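Local atomic coordinates of inactive dihydropteroate synthase 2 (PDB entry 2VP8), a protein that probably binds the pterin pyrophosphate substrate only very weakly, but can probably bind the inhibitor dapsone, and seems to lack dihydropteroate synthase activity. Residues L233-V236 with A237-V240; L298-V301 with A302-G306. All coordinates share one frame; numbering follows the deposited sequence.

Contact 1: residues L233-V236 with A237-V240; sequences LRHV and ADLV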
# COMPACT_ATOMS: atom_id res chain seq x y z
N LEU B 233 -4.21 -12.23 2.65
CA LEU B 233 -3.51 -11.02 2.23
C LEU B 233 -2.06 -11.03 2.69
O LEU B 233 -1.15 -10.74 1.90
CB LEU B 233 -4.19 -9.77 2.77
CG LEU B 233 -5.19 -9.06 1.88
CD1 LEU B 233 -5.97 -8.00 2.67
CD2 LEU B 233 -4.46 -8.46 0.69
N ARG B 234 -1.84 -11.37 3.96
CA ARG B 234 -0.50 -11.45 4.52
C ARG B 234 0.34 -12.45 3.72
O ARG B 234 1.56 -12.30 3.62
CB ARG B 234 -0.57 -11.88 5.98
CG ARG B 234 0.70 -11.70 6.77
CD ARG B 234 0.35 -11.42 8.23
NE ARG B 234 0.31 -12.60 9.07
CZ ARG B 234 -0.49 -12.76 10.11
NH1 ARG B 234 -1.38 -11.84 10.45
NH2 ARG B 234 -0.42 -13.88 10.81
N HIS B 235 -0.33 -13.45 3.15
CA HIS B 235 0.37 -14.57 2.54
C HIS B 235 0.29 -14.62 1.02
O HIS B 235 0.62 -15.65 0.41
CB HIS B 235 -0.10 -15.89 3.16
CG HIS B 235 0.51 -16.18 4.49
ND1 HIS B 235 0.06 -15.60 5.66
CD2 HIS B 235 1.56 -16.96 4.85
CE1 HIS B 235 0.79 -16.03 6.68
NE2 HIS B 235 1.71 -16.85 6.21
N VAL B 236 -0.10 -13.50 0.40
CA VAL B 236 -0.15 -13.38 -1.05
C VAL B 236 1.07 -14.00 -1.71
O VAL B 236 0.93 -14.86 -2.55
CB VAL B 236 -0.38 -11.91 -1.53
CG1 VAL B 236 -0.25 -11.80 -3.03
CG2 VAL B 236 -1.77 -11.42 -1.14
N ALA B 237 2.27 -13.59 -1.29
CA ALA B 237 3.54 -14.17 -1.76
C ALA B 237 3.49 -15.69 -1.87
O ALA B 237 3.93 -16.26 -2.88
CB ALA B 237 4.70 -13.77 -0.86
N ASP B 238 2.94 -16.34 -0.84
CA ASP B 238 2.77 -17.79 -0.86
C ASP B 238 1.82 -18.22 -1.99
O ASP B 238 2.12 -19.14 -2.74
CB ASP B 238 2.31 -18.32 0.50
CG ASP B 238 3.35 -18.10 1.59
OD1 ASP B 238 4.48 -18.60 1.43
OD2 ASP B 238 3.04 -17.42 2.59
N LEU B 239 0.69 -17.51 -2.12
CA LEU B 239 -0.22 -17.75 -3.24
C LEU B 239 0.49 -17.58 -4.58
O LEU B 239 0.36 -18.42 -5.47
CB LEU B 239 -1.43 -16.82 -3.18
CG LEU B 239 -2.59 -16.99 -2.18
CD1 LEU B 239 -2.86 -18.46 -1.86
CD2 LEU B 239 -2.37 -16.20 -0.92
N VAL B 240 1.25 -16.49 -4.72
CA VAL B 240 1.98 -16.17 -5.95
C VAL B 240 3.01 -17.25 -6.27
O VAL B 240 3.13 -17.66 -7.42
CB VAL B 240 2.67 -14.79 -5.84
CG1 VAL B 240 3.57 -14.52 -7.06
CG2 VAL B 240 1.63 -13.70 -5.67

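Contact 2: residues L298-V301 with A302-G306; sequences LEMV and ASIQG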
# COMPACT_ATOMS: atom_id res chain seq x y z
N LEU B 298 -0.80 0.54 -8.55
CA LEU B 298 0.01 -0.44 -9.27
C LEU B 298 1.17 0.16 -10.03
O LEU B 298 2.21 -0.47 -10.18
CB LEU B 298 -0.88 -1.22 -10.24
CG LEU B 298 -2.09 -1.88 -9.58
CD1 LEU B 298 -2.83 -2.69 -10.62
CD2 LEU B 298 -1.67 -2.75 -8.41
N GLU B 299 1.00 1.38 -10.54
CA GLU B 299 2.08 2.10 -11.19
C GLU B 299 3.18 2.46 -10.18
O GLU B 299 4.37 2.37 -10.48
CB GLU B 299 1.55 3.35 -11.89
CG GLU B 299 0.82 3.04 -13.18
CD GLU B 299 0.15 4.25 -13.84
OE1 GLU B 299 0.20 5.37 -13.28
OE2 GLU B 299 -0.44 4.07 -14.92
N MET B 300 2.77 2.84 -8.97
CA MET B 300 3.72 3.26 -7.96
C MET B 300 4.51 2.05 -7.45
O MET B 300 5.74 2.12 -7.29
CB MET B 300 2.99 3.99 -6.83
CG MET B 300 3.85 4.44 -5.68
SD MET B 300 5.27 5.45 -6.12
CE MET B 300 4.54 7.03 -6.56
N VAL B 301 3.80 0.95 -7.21
CA VAL B 301 4.42 -0.32 -6.82
C VAL B 301 5.43 -0.73 -7.88
O VAL B 301 6.59 -1.05 -7.58
CB VAL B 301 3.36 -1.43 -6.63
CG1 VAL B 301 4.03 -2.77 -6.32
CG2 VAL B 301 2.40 -1.05 -5.51
N ALA B 302 4.99 -0.69 -9.13
CA ALA B 302 5.86 -1.03 -10.24
C ALA B 302 7.09 -0.12 -10.31
O ALA B 302 8.21 -0.61 -10.51
CB ALA B 302 5.08 -1.02 -11.54
N SER B 303 6.90 1.19 -10.11
CA SER B 303 8.02 2.14 -10.11
C SER B 303 9.01 1.87 -8.97
O SER B 303 10.21 1.85 -9.19
CB SER B 303 7.53 3.58 -10.03
OG SER B 303 6.83 3.94 -11.19
N ILE B 304 8.49 1.68 -7.77
CA ILE B 304 9.32 1.35 -6.62
C ILE B 304 10.13 0.09 -6.89
O ILE B 304 11.35 0.10 -6.71
CB ILE B 304 8.47 1.22 -5.33
CG1 ILE B 304 7.94 2.59 -4.91
CG2 ILE B 304 9.27 0.57 -4.19
CD1 ILE B 304 6.75 2.53 -3.99
N GLN B 305 9.47 -0.96 -7.35
CA GLN B 305 10.12 -2.27 -7.54
C GLN B 305 11.01 -2.39 -8.78
O GLN B 305 11.92 -3.21 -8.79
CB GLN B 305 9.08 -3.40 -7.55
CG GLN B 305 8.49 -3.72 -6.18
CD GLN B 305 7.61 -4.96 -6.18
OE1 GLN B 305 6.99 -5.30 -7.20
NE2 GLN B 305 7.54 -5.64 -5.04
N GLY B 306 10.75 -1.58 -9.81
CA GLY B 306 11.36 -1.83 -11.12
C GLY B 306 12.09 -0.71 -11.85
O GLY B 306 12.60 -0.94 -12.95

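Contact 1: residues L233-V236 with A237-V240
His235 and Leu239 are joined by the first full backbone bond of the short helix 236-241. Leu239 N donates to His235 O at 3.1 Å. Asp238 N also approaches His235 O, at 2.7 Å, but its N-H angle of 120° makes this bond weak. One carbonyl therefore takes two donors from the new helical turn. The next bond, Val240 N to Val236 O, is a regular backbone bond of the helix.

His235 is the N-cap of this helix. It is also the first residue to leave helical geometry after helix 227-234. The contact is thus a one-residue break between two helices of a TIM-barrel protein. The chain carries on beyond it to strand 247-248 of the parallel sheet.

The polar side chains of His235 and Asp238 run side by side and point the same way. The ring and carboxylate planes are about 27° apart, with Asp238 CG near the ring edge; the approach is too close in the model, so its detail is doubtful. His235 ND1 makes a weak hydrogen bond back to Leu231 O. Asp238 OD2 forms a long, weak ion pair with Arg187 of helix 186-207.

The apolar contacts lie elsewhere on the turn. Val236 CG1 is anti to its backbone N (chi1 172°), and it meets Val240 CG2 at 3.8 Å. Leu239 CD2 lies 3.6 Å from Val236 CA. The same leucine packs on Ile194 and Pro218, while Val236 reaches Met248 and Ala281. Leu233 and Arg234 also touch the second subunit, where Arg234 NH1 makes a weak hydrogen bond to Ile304 O of that subunit.

Contact 2: residues L298-V301 with A302-G306
The last turns of helix 291-306, the C-terminal helix of this TIM-barrel chain, bring Met300 onto Ile304 and Val301 beside Gln305. Regular i to i+4 backbone bonds run through the segment. Ala302 N donates to Leu298 O at 3.0 Å. Ile304 N to Met300 O is 2.8 Å and nearly straight, with an N-H angle of 172°. Gln305 N binds Val301 O at 2.9 Å.

Glu299 O accepts Ser303 N at 2.8 Å. Ser303 OG also lies 3.0 Å from this oxygen. The serine hydroxyl stands beside its own backbone N (chi1 -67°), which turns it back toward the preceding helical turn. The hydroxyl proton could go to a different acceptor, so a second bond here is only possible.

Met300 starts out anti to its backbone N. The bend at chi2 (54°) then brings SD, as well as CG, to Ile304 CD1, and the two side chains cross at an angle. Met300 CG and SD each lie 3.9 Å from Ile304 CD1. Both residues belong to the face that meets the second subunit, with Met300 on Gly270 and Ile304 on Leu230 of that subunit.

Another face of the helix turns to helix 267-280 of the same chain. Leu298 and Val301 both pack on Ala279 there. Val301 CG1 lies alongside the Gln305 side chain, 4.0 Å from OE1. The amide NE2 of Gln305 is hydrogen-bonded to Ala280 O. Glu299 OE2 makes a salt bridge with Arg295, one turn earlier in the helix.

The helix is thus packed mainly by apolar groups on two sides, one against its own subunit and one, with a weak polar contact at Ile304 O, against the second, while Glu299 OE2 and Gln305 NE2 are held by partners in their own chain.

Both contacts are partly buried; contact 1 lies about 16 Å and contact 2 about 20 Å from the chain centre, centre to centre. Contact 1 breaks one helix and starts another, whereas contact 2 stays within a single continuous helix. They do not touch: their centres are 18 Å apart and their nearest atoms about 10 Å. Across the dimer they do meet, since Arg234 of one subunit reaches Ile304 O of the other through weak hydrogen bonding, and Leu233 packs on the same isoleucine. Contact 1 combines an N-cap histidine, its doubtful approach to an aspartate, and packing against helix 186-207. Contact 2 relies on regular helical bonding, with aliphatic and thioether surfaces for helix 267-280 and the second subunit.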